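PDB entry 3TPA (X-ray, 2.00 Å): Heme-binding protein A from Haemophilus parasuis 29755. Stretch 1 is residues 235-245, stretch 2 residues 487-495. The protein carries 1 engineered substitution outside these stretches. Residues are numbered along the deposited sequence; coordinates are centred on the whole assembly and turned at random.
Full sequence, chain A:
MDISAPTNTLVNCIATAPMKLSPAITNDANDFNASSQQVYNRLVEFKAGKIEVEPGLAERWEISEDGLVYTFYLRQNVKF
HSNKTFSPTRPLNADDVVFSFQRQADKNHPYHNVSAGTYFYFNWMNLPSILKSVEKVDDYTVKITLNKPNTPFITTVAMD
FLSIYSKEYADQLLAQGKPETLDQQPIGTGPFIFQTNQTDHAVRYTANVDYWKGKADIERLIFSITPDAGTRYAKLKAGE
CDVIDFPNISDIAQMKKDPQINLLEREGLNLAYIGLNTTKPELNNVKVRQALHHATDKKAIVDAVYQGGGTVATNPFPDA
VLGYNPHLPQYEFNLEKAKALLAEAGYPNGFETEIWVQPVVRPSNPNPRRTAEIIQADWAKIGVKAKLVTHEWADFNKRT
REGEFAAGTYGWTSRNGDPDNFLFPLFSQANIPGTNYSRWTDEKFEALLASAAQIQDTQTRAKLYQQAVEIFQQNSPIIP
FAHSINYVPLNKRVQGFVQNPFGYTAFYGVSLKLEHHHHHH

Stretch 1 235-245: KLKAGECDVID
Stretch 2 487-495: YVPLNKRVQ

Stretch 1 leaves a helix at G239 (phi/psi 71/16), whose positive phi favours glycine and closes a Schellman turn, then runs through a loop into the short strand V243-I244. That strand lies beside the 487-491 strand through a single bridge, V243 to L490 (CA-CA 4.7 Å); D242 CA lies 4.8 Å from N491 CA, and I244 CA lies 6.0 Å from P489 CA, so the chains pair in antiparallel order. About 490 Å² is buried.

V488 (chi1 t) opens the contact with a light apolar touch, its CG1 4.1 Å from V243 CG1. P489 points toward stretch 1 and supplies an apolar ring, puckered C-gamma exo: its CG lies 3.6 Å from I244 CG1, and its CB 3.6 Å from L236 CD2, the leucine (t, p) reaching in from the helix. Proline has no NH to give, but its carbonyl still accepts a weak bond from I244 N to P489 O, 3.4 Å. L490 (m, t) starts away, yet its end returns, with CD2 3.7 Å from V243 CG2 (V243 chi1 t).

N491 is the main polar link. Its backbone N donates to D242 O at 2.8 Å, nearly straight at 173°. With chi1 t and chi2 -85°, its ND2 donates to L236 O (2.9 Å) and also to a water at 2.9 Å, which in turn donates to K237 O at 2.8 Å. The amide thus ties the strand to the last helical turn, while its OD1 accepts from R493 N at 3.1 Å inside the type I turn N491-V494.

That turn, with K492 pointing away, brings R493 (chi1 p, chi2 t) back toward buried D242 (chi1 m): R493 NH1 meets D242 OD1 at 3.1 Å and OD2 at 3.0 Å, a salt bridge that pairs the carboxylate's charge. V494 finally packs CG1 4.0 Å from D242 CB.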

# COMPACT_ATOMS: atom_id res chain seq x y z
N LYS A 235 5.34 6.41 26.99
CA LYS A 235 6.79 6.51 26.85
C LYS A 235 7.19 7.60 25.88
O LYS A 235 8.25 8.20 26.00
CB LYS A 235 7.42 5.17 26.46
CG LYS A 235 7.54 4.21 27.63
CD LYS A 235 8.11 2.86 27.23
CE LYS A 235 9.60 2.81 27.45
NZ LYS A 235 9.92 2.86 28.90
N LEU A 236 6.33 7.84 24.89
CA LEU A 236 6.59 8.86 23.88
C LEU A 236 6.57 10.23 24.54
O LEU A 236 7.49 11.03 24.37
CB LEU A 236 5.53 8.79 22.76
CG LEU A 236 5.68 9.70 21.55
CD1 LEU A 236 6.87 9.27 20.70
CD2 LEU A 236 4.41 9.68 20.73
N LYS A 237 5.53 10.50 25.32
CA LYS A 237 5.48 11.72 26.14
C LYS A 237 6.73 11.84 27.00
O LYS A 237 7.36 12.89 27.06
CB LYS A 237 4.23 11.75 27.02
CG LYS A 237 2.96 12.02 26.26
CD LYS A 237 1.80 12.36 27.17
CE LYS A 237 1.23 11.11 27.82
NZ LYS A 237 0.02 11.41 28.64
N ALA A 238 7.09 10.74 27.64
CA ALA A 238 8.26 10.69 28.51
C ALA A 238 9.61 10.80 27.77
O ALA A 238 10.66 10.89 28.40
CB ALA A 238 8.23 9.40 29.33
N GLY A 239 9.58 10.78 26.44
CA GLY A 239 10.82 10.80 25.67
C GLY A 239 11.61 9.51 25.75
O GLY A 239 12.78 9.48 25.40
N GLU A 240 10.97 8.44 26.22
CA GLU A 240 11.63 7.13 26.26
C GLU A 240 11.42 6.40 24.94
O GLU A 240 11.99 5.33 24.69
CB GLU A 240 11.13 6.29 27.44
CG GLU A 240 11.64 6.80 28.78
CD GLU A 240 10.68 6.53 29.93
OE1 GLU A 240 10.11 5.42 30.02
OE2 GLU A 240 10.50 7.44 30.76
N CYS A 241 10.56 6.99 24.11
CA CYS A 241 10.37 6.59 22.72
C CYS A 241 10.45 7.85 21.88
O CYS A 241 9.97 8.92 22.30
CB CYS A 241 9.01 5.93 22.51
SG CYS A 241 8.79 4.30 23.27
N ASP A 242 11.06 7.75 20.70
CA ASP A 242 11.05 8.87 19.75
C ASP A 242 9.94 8.74 18.71
O ASP A 242 9.44 9.74 18.21
CB ASP A 242 12.39 9.00 19.07
CG ASP A 242 13.48 9.38 20.04
OD1 ASP A 242 13.33 10.43 20.69
OD2 ASP A 242 14.45 8.62 20.17
N VAL A 243 9.57 7.50 18.38
CA VAL A 243 8.51 7.24 17.41
C VAL A 243 7.72 6.06 17.95
O VAL A 243 8.30 5.17 18.55
CB VAL A 243 9.08 6.80 16.03
CG1 VAL A 243 7.99 6.78 14.94
CG2 VAL A 243 10.26 7.67 15.60
N ILE A 244 6.41 6.03 17.72
CA ILE A 244 5.63 4.83 18.02
C ILE A 244 4.76 4.44 16.84
O ILE A 244 4.44 5.26 15.98
CB ILE A 244 4.72 5.03 19.27
CG1 ILE A 244 3.64 6.07 18.99
CG2 ILE A 244 5.56 5.40 20.49
CD1 ILE A 244 2.52 6.09 20.02
N ASP A 245 4.37 3.17 16.80
CA ASP A 245 3.44 2.71 15.78
C ASP A 245 2.11 2.28 16.42
O ASP A 245 1.98 2.26 17.64
CB ASP A 245 4.05 1.59 14.92
CG ASP A 245 4.28 0.30 15.68
OD1 ASP A 245 4.14 0.28 16.93
OD2 ASP A 245 4.63 -0.71 15.02
N TYR A 487 -1.31 7.74 11.03
CA TYR A 487 -0.64 8.60 12.00
C TYR A 487 0.77 8.14 12.27
O TYR A 487 1.03 6.96 12.42
CB TYR A 487 -1.41 8.60 13.32
CG TYR A 487 -2.79 9.19 13.22
CD1 TYR A 487 -2.96 10.56 13.08
CD2 TYR A 487 -3.92 8.38 13.26
CE1 TYR A 487 -4.23 11.11 12.98
CE2 TYR A 487 -5.20 8.93 13.16
CZ TYR A 487 -5.34 10.30 13.04
OH TYR A 487 -6.59 10.87 12.94
N VAL A 488 1.68 9.10 12.35
CA VAL A 488 3.01 8.84 12.89
C VAL A 488 3.26 9.79 14.07
O VAL A 488 3.58 10.97 13.88
CB VAL A 488 4.13 8.99 11.85
CG1 VAL A 488 5.49 8.86 12.50
CG2 VAL A 488 3.99 7.95 10.74
N PRO A 489 3.08 9.28 15.30
CA PRO A 489 3.32 10.11 16.48
C PRO A 489 4.82 10.20 16.79
O PRO A 489 5.46 9.18 17.04
CB PRO A 489 2.59 9.35 17.60
CG PRO A 489 1.75 8.29 16.89
CD PRO A 489 2.52 7.97 15.65
N LEU A 490 5.36 11.40 16.76
CA LEU A 490 6.78 11.61 17.00
C LEU A 490 7.05 12.40 18.27
O LEU A 490 6.29 13.30 18.61
CB LEU A 490 7.41 12.39 15.85
CG LEU A 490 7.39 11.81 14.45
CD1 LEU A 490 7.88 12.86 13.48
CD2 LEU A 490 8.25 10.56 14.41
N ASN A 491 8.15 12.10 18.94
CA ASN A 491 8.61 13.01 19.99
C ASN A 491 9.11 14.30 19.35
O ASN A 491 9.61 14.30 18.22
CB ASN A 491 9.71 12.39 20.85
CG ASN A 491 10.02 13.25 22.08
OD1 ASN A 491 10.83 14.18 22.01
ND2 ASN A 491 9.35 12.96 23.20
N LYS A 492 8.98 15.41 20.08
CA LYS A 492 9.28 16.74 19.56
C LYS A 492 10.73 16.90 19.12
O LYS A 492 11.05 17.80 18.34
CB LYS A 492 8.93 17.80 20.62
CG LYS A 492 9.02 19.25 20.13
CD LYS A 492 8.71 20.24 21.26
CE LYS A 492 9.98 20.86 21.82
NZ LYS A 492 9.72 21.86 22.90
N ARG A 493 11.61 16.04 19.63
CA ARG A 493 13.05 16.14 19.33
C ARG A 493 13.42 15.70 17.91
O ARG A 493 14.46 16.11 17.40
CB ARG A 493 13.88 15.33 20.35
CG ARG A 493 14.11 13.86 19.99
CD ARG A 493 14.74 13.03 21.14
NE ARG A 493 16.20 12.98 21.11
CZ ARG A 493 16.93 11.86 21.19
NH1 ARG A 493 16.35 10.67 21.30
NH2 ARG A 493 18.25 11.93 21.16
N VAL A 494 12.60 14.87 17.29
CA VAL A 494 12.98 14.33 15.98
C VAL A 494 12.59 15.27 14.84
O VAL A 494 11.46 15.73 14.76
CB VAL A 494 12.48 12.87 15.74
CG1 VAL A 494 11.75 12.31 16.97
CG2 VAL A 494 11.66 12.74 14.46
N GLN A 495 13.56 15.57 13.98
CA GLN A 495 13.40 16.54 12.91
C GLN A 495 13.70 15.93 11.55
O GLN A 495 14.61 15.13 11.41
CB GLN A 495 14.37 17.71 13.12
CG GLN A 495 14.02 18.63 14.27
CD GLN A 495 13.04 19.70 13.86
OE1 GLN A 495 11.85 19.63 14.20
NE2 GLN A 495 13.51 20.70 13.12
O HOH W 1 9.33 14.35 25.78